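Local coordinates for protein uroporphyrinogen III synthase (PDB 1WCW) that probably acts as a uroporphyrinogen-III synthase, the enzyme that closes and rearranges a linear tetrapyrrole into uroporphyrinogen III on the way to haem, at residues Gly59-Val71 and Gly132-Leu146. Sequence-based numbering, arbitrary orientation.
Sequences GVDLFLATTGVGV and GVAALQLYGKPLPLL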
loop_
_atom_site.group_PDB
_atom_site.type_symbol
_atom_site.label_atom_id
_atom_site.label_comp_id
_atom_site.label_asym_id
_atom_site.label_seq_id
_atom_site.Cartn_x
_atom_site.Cartn_y
_atom_site.Cartn_z
ATOM N N GLY A 59 20.175 2.594 -18.826
ATOM C CA GLY A 59 20.086 3.988 -18.431
ATOM C C GLY A 59 18.671 4.539 -18.662
ATOM O O GLY A 59 17.967 4.273 -19.660
ATOM N N VAL A 60 18.253 5.359 -17.685
ATOM C CA VAL A 60 16.946 6.047 -17.721
ATOM C C VAL A 60 17.132 7.471 -17.190
ATOM O O VAL A 60 18.086 7.765 -16.460
ATOM C CB VAL A 60 15.859 5.321 -16.855
ATOM C CG1 VAL A 60 15.630 3.913 -17.397
ATOM C CG2 VAL A 60 16.260 5.257 -15.396
ATOM N N ASP A 61 16.163 8.300 -17.525
ATOM C CA ASP A 61 16.271 9.686 -17.079
ATOM C C ASP A 61 15.657 9.915 -15.740
ATOM O O ASP A 61 16.112 10.764 -14.982
ATOM C CB ASP A 61 15.617 10.533 -18.160
ATOM C CG ASP A 61 16.343 10.370 -19.446
ATOM O OD1 ASP A 61 17.465 10.900 -19.521
ATOM O OD2 ASP A 61 15.848 9.609 -20.323
ATOM N N LEU A 62 14.642 9.121 -15.433
ATOM C CA LEU A 62 13.932 9.263 -14.181
ATOM C C LEU A 62 13.588 7.871 -13.672
ATOM O O LEU A 62 13.269 6.960 -14.445
ATOM C CB LEU A 62 12.659 10.085 -14.409
ATOM C CG LEU A 62 11.806 10.484 -13.217
ATOM C CD1 LEU A 62 11.102 11.818 -13.560
ATOM C CD2 LEU A 62 10.858 9.431 -12.892
ATOM N N PHE A 63 13.670 7.723 -12.364
ATOM C CA PHE A 63 13.282 6.494 -11.688
ATOM C C PHE A 63 12.315 6.864 -10.582
ATOM O O PHE A 63 12.600 7.658 -9.709
ATOM C CB PHE A 63 14.519 5.784 -11.084
ATOM C CG PHE A 63 14.163 4.507 -10.326
ATOM C CD1 PHE A 63 13.745 3.356 -11.011
ATOM C CD2 PHE A 63 14.179 4.477 -8.947
ATOM C CE1 PHE A 63 13.326 2.189 -10.279
ATOM C CE2 PHE A 63 13.784 3.339 -8.241
ATOM C CZ PHE A 63 13.358 2.224 -8.885
ATOM N N LEU A 64 11.141 6.259 -10.602
ATOM C CA LEU A 64 10.109 6.504 -9.629
ATOM C C LEU A 64 9.826 5.224 -8.809
ATOM O O LEU A 64 9.308 4.196 -9.376
ATOM C CB LEU A 64 8.849 7.017 -10.320
ATOM C CG LEU A 64 7.799 7.755 -9.451
ATOM C CD1 LEU A 64 6.842 8.425 -10.423
ATOM C CD2 LEU A 64 7.048 6.845 -8.488
ATOM N N ALA A 65 10.178 5.266 -7.540
ATOM C CA ALA A 65 9.944 4.154 -6.628
ATOM C C ALA A 65 8.656 4.379 -5.854
ATOM O O ALA A 65 8.500 5.453 -5.270
ATOM C CB ALA A 65 11.110 4.069 -5.607
ATOM N N THR A 66 7.830 3.336 -5.760
ATOM C CA THR A 66 6.607 3.440 -5.013
ATOM C C THR A 66 6.664 2.713 -3.712
ATOM O O THR A 66 5.977 3.160 -2.763
ATOM C CB THR A 66 5.397 2.937 -5.824
ATOM O OG1 THR A 66 5.603 1.564 -6.236
ATOM C CG2 THR A 66 5.156 3.801 -7.062
ATOM N N THR A 67 7.455 1.650 -3.566
ATOM C CA THR A 67 7.523 0.936 -2.317
ATOM C C THR A 67 8.949 0.535 -1.954
ATOM O O THR A 67 9.849 0.378 -2.836
ATOM C CB THR A 67 6.654 -0.323 -2.322
ATOM O OG1 THR A 67 7.169 -1.278 -3.276
ATOM C CG2 THR A 67 5.215 -0.003 -2.709
ATOM N N GLY A 68 9.200 0.370 -0.643
ATOM C CA GLY A 68 10.523 -0.040 -0.190
ATOM C C GLY A 68 10.798 -1.448 -0.630
ATOM O O GLY A 68 11.925 -1.740 -1.069
ATOM N N VAL A 69 9.809 -2.320 -0.478
ATOM C CA VAL A 69 9.919 -3.708 -0.908
ATOM C C VAL A 69 10.286 -3.758 -2.392
ATOM O O VAL A 69 11.142 -4.544 -2.810
ATOM C CB VAL A 69 8.592 -4.489 -0.685
ATOM C CG1 VAL A 69 8.683 -5.891 -1.285
ATOM C CG2 VAL A 69 8.346 -4.582 0.812
ATOM N N GLY A 70 9.651 -2.922 -3.191
ATOM C CA GLY A 70 9.925 -2.920 -4.615
ATOM C C GLY A 70 11.328 -2.488 -4.970
ATOM O O GLY A 70 11.943 -3.080 -5.890
ATOM N N VAL A 71 11.845 -1.491 -4.295
ATOM C CA VAL A 71 13.208 -1.055 -4.524
ATOM C C VAL A 71 14.153 -2.237 -4.205
ATOM O O VAL A 71 15.056 -2.580 -5.005
ATOM C CB VAL A 71 13.519 0.146 -3.632
ATOM C CG1 VAL A 71 15.051 0.412 -3.620
ATOM C CG2 VAL A 71 12.735 1.377 -4.111
ATOM N N GLY A 132 12.974 11.515 -22.666
ATOM C CA GLY A 132 13.610 10.291 -22.310
ATOM C C GLY A 132 12.673 9.254 -21.756
ATOM O O GLY A 132 11.483 9.197 -22.037
ATOM N N VAL A 133 13.264 8.473 -20.871
ATOM C CA VAL A 133 12.609 7.303 -20.265
ATOM C C VAL A 133 12.465 7.426 -18.760
ATOM O O VAL A 133 13.428 7.845 -18.111
ATOM C CB VAL A 133 13.424 6.047 -20.568
ATOM C CG1 VAL A 133 12.737 4.852 -19.940
ATOM C CG2 VAL A 133 13.546 5.904 -22.069
ATOM N N ALA A 134 11.281 7.109 -18.303
ATOM C CA ALA A 134 10.972 7.102 -16.860
ATOM C C ALA A 134 10.651 5.668 -16.462
ATOM O O ALA A 134 9.662 5.076 -16.902
ATOM C CB ALA A 134 9.763 8.013 -16.537
ATOM N N ALA A 135 11.444 5.132 -15.561
ATOM C CA ALA A 135 11.238 3.787 -15.034
ATOM C C ALA A 135 10.327 3.921 -13.830
ATOM O O ALA A 135 10.570 4.771 -12.947
ATOM C CB ALA A 135 12.558 3.214 -14.596
ATOM N N LEU A 136 9.257 3.153 -13.795
ATOM C CA LEU A 136 8.273 3.231 -12.732
ATOM C C LEU A 136 8.189 1.870 -12.059
ATOM O O LEU A 136 7.808 0.867 -12.716
ATOM C CB LEU A 136 6.920 3.648 -13.353
ATOM C CG LEU A 136 5.737 3.569 -12.419
ATOM C CD1 LEU A 136 5.858 4.489 -11.246
ATOM C CD2 LEU A 136 4.540 3.950 -13.198
ATOM N N GLN A 137 8.489 1.795 -10.789
ATOM C CA GLN A 137 8.375 0.535 -10.066
ATOM C C GLN A 137 6.954 0.416 -9.522
ATOM O O GLN A 137 6.470 1.307 -8.803
ATOM C CB GLN A 137 9.364 0.552 -8.916
ATOM C CG GLN A 137 9.266 -0.665 -7.966
ATOM C CD GLN A 137 8.428 -0.355 -6.723
ATOM O OE1 GLN A 137 7.490 -1.110 -6.374
ATOM N NE2 GLN A 137 8.756 0.680 -6.071
ATOM N N LEU A 138 6.275 -0.681 -9.872
ATOM C CA LEU A 138 4.885 -1.002 -9.514
ATOM C C LEU A 138 4.848 -2.208 -8.586
ATOM O O LEU A 138 5.863 -2.866 -8.288
ATOM C CB LEU A 138 4.205 -1.353 -10.809
ATOM C CG LEU A 138 4.205 -0.242 -11.853
ATOM C CD1 LEU A 138 3.746 -0.794 -13.223
ATOM C CD2 LEU A 138 3.288 0.906 -11.363
ATOM N N TYR A 139 3.646 -2.459 -8.085
ATOM C CA TYR A 139 3.409 -3.531 -7.136
ATOM C C TYR A 139 2.111 -4.292 -7.437
ATOM O O TYR A 139 1.533 -4.890 -6.545
ATOM C CB TYR A 139 3.409 -3.014 -5.731
ATOM C CG TYR A 139 2.543 -1.821 -5.537
ATOM C CD1 TYR A 139 1.170 -1.935 -5.241
ATOM C CD2 TYR A 139 3.088 -0.516 -5.627
ATOM C CE1 TYR A 139 0.340 -0.779 -5.018
ATOM C CE2 TYR A 139 2.316 0.602 -5.425
ATOM C CZ TYR A 139 0.931 0.466 -5.114
ATOM O OH TYR A 139 0.158 1.535 -4.859
ATOM N N GLY A 140 1.696 -4.283 -8.682
ATOM C CA GLY A 140 0.535 -5.086 -9.117
ATOM C C GLY A 140 -0.775 -4.375 -9.331
ATOM O O GLY A 140 -1.662 -4.933 -9.932
ATOM N N LYS A 141 -0.921 -3.167 -8.833
ATOM C CA LYS A 141 -2.184 -2.420 -8.931
ATOM C C LYS A 141 -1.938 -1.280 -9.919
ATOM O O LYS A 141 -0.893 -0.596 -9.822
ATOM C CB LYS A 141 -2.523 -1.855 -7.566
ATOM C CG LYS A 141 -3.954 -1.222 -7.383
ATOM C CD LYS A 141 -4.933 -2.292 -7.013
ATOM C CE LYS A 141 -6.291 -1.749 -6.526
ATOM N NZ LYS A 141 -6.906 -0.670 -7.415
ATOM N N PRO A 142 -2.850 -1.006 -10.848
ATOM C CA PRO A 142 -2.615 0.090 -11.795
ATOM C C PRO A 142 -2.456 1.422 -11.066
ATOM O O PRO A 142 -3.123 1.685 -10.078
ATOM C CB PRO A 142 -3.902 0.146 -12.623
ATOM C CG PRO A 142 -4.476 -1.205 -12.495
ATOM C CD PRO A 142 -4.058 -1.807 -11.203
ATOM N N LEU A 143 -1.572 2.255 -11.622
ATOM C CA LEU A 143 -1.378 3.624 -11.080
ATOM C C LEU A 143 -1.583 4.560 -12.282
ATOM O O LEU A 143 -0.687 5.240 -12.788
ATOM C CB LEU A 143 0.022 3.787 -10.499
ATOM C CG LEU A 143 0.292 2.876 -9.327
ATOM C CD1 LEU A 143 1.780 3.085 -8.833
ATOM C CD2 LEU A 143 -0.652 3.246 -8.188
ATOM N N PRO A 144 -2.818 4.655 -12.763
ATOM C CA PRO A 144 -3.054 5.485 -13.940
ATOM C C PRO A 144 -2.769 6.971 -13.843
ATOM O O PRO A 144 -2.362 7.573 -14.840
ATOM C CB PRO A 144 -4.519 5.185 -14.290
ATOM C CG PRO A 144 -5.131 4.926 -12.965
ATOM C CD PRO A 144 -4.052 4.066 -12.241
ATOM N N LEU A 145 -2.966 7.540 -12.666
ATOM C CA LEU A 145 -2.682 8.967 -12.539
ATOM C C LEU A 145 -1.193 9.205 -12.775
ATOM O O LEU A 145 -0.783 10.108 -13.552
ATOM C CB LEU A 145 -3.157 9.441 -11.168
ATOM C CG LEU A 145 -3.061 10.932 -10.895
ATOM C CD1 LEU A 145 -3.904 11.276 -9.672
ATOM C CD2 LEU A 145 -1.656 11.286 -10.656
ATOM N N LEU A 146 -0.346 8.359 -12.198
ATOM C CA LEU A 146 1.075 8.491 -12.333
ATOM C C LEU A 146 1.506 8.182 -13.719
ATOM O O LEU A 146 2.357 8.890 -14.286
ATOM C CB LEU A 146 1.759 7.559 -11.329
ATOM C CG LEU A 146 2.969 7.990 -10.552
ATOM C CD1 LEU A 146 2.794 9.445 -10.044
ATOM C CD2 LEU A 146 3.116 7.048 -9.328
#
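Strands 62-65 and 132-137 pair in parallel inside the mixed sheet of one of the protein's two alpha/beta domains. Leu-64 N donates to Ala-135 O (2.8 Å) and Gln-137 N to Leu-64 O (2.9 Å), both nearly straight. At the strand entrance Val-133 O accepts from Asp-61 N and Leu-62 N, while Asp-61 OD2 turns its anti lone pair to Val-133 N (2.9 Å). On one face, Leu-64 CD2 lies 3.8 Å from Leu-136 CD1, the two side chains running side by side, and Leu-64 meets Leu-146 tip to tip; on the other, Ala-135 CB touches the edge of the Phe-63 ring. Beyond the ladder, Thr-66 OG1 donates to Gln-137 O from above its carbonyl plane (2.7 Å). The Gln-137 chain, CG anti to the backbone N (chi1 174°), bends at chi2 to lay its amide against Thr-66, Thr-67 and Gly-70. An alanine here would probably open a gap beneath the start of helix 68-80. Thr-67, the N-cap of that helix, accepts from Gly-70 N through OG1, which also hydrogen-bonds Tyr-163 OH. Strand 62-65 continues the sheet into strand 93-96, strand 132-137 is flanked by strand 155-167, and helices 120-123 and 144-152 cover the Leu-64 face.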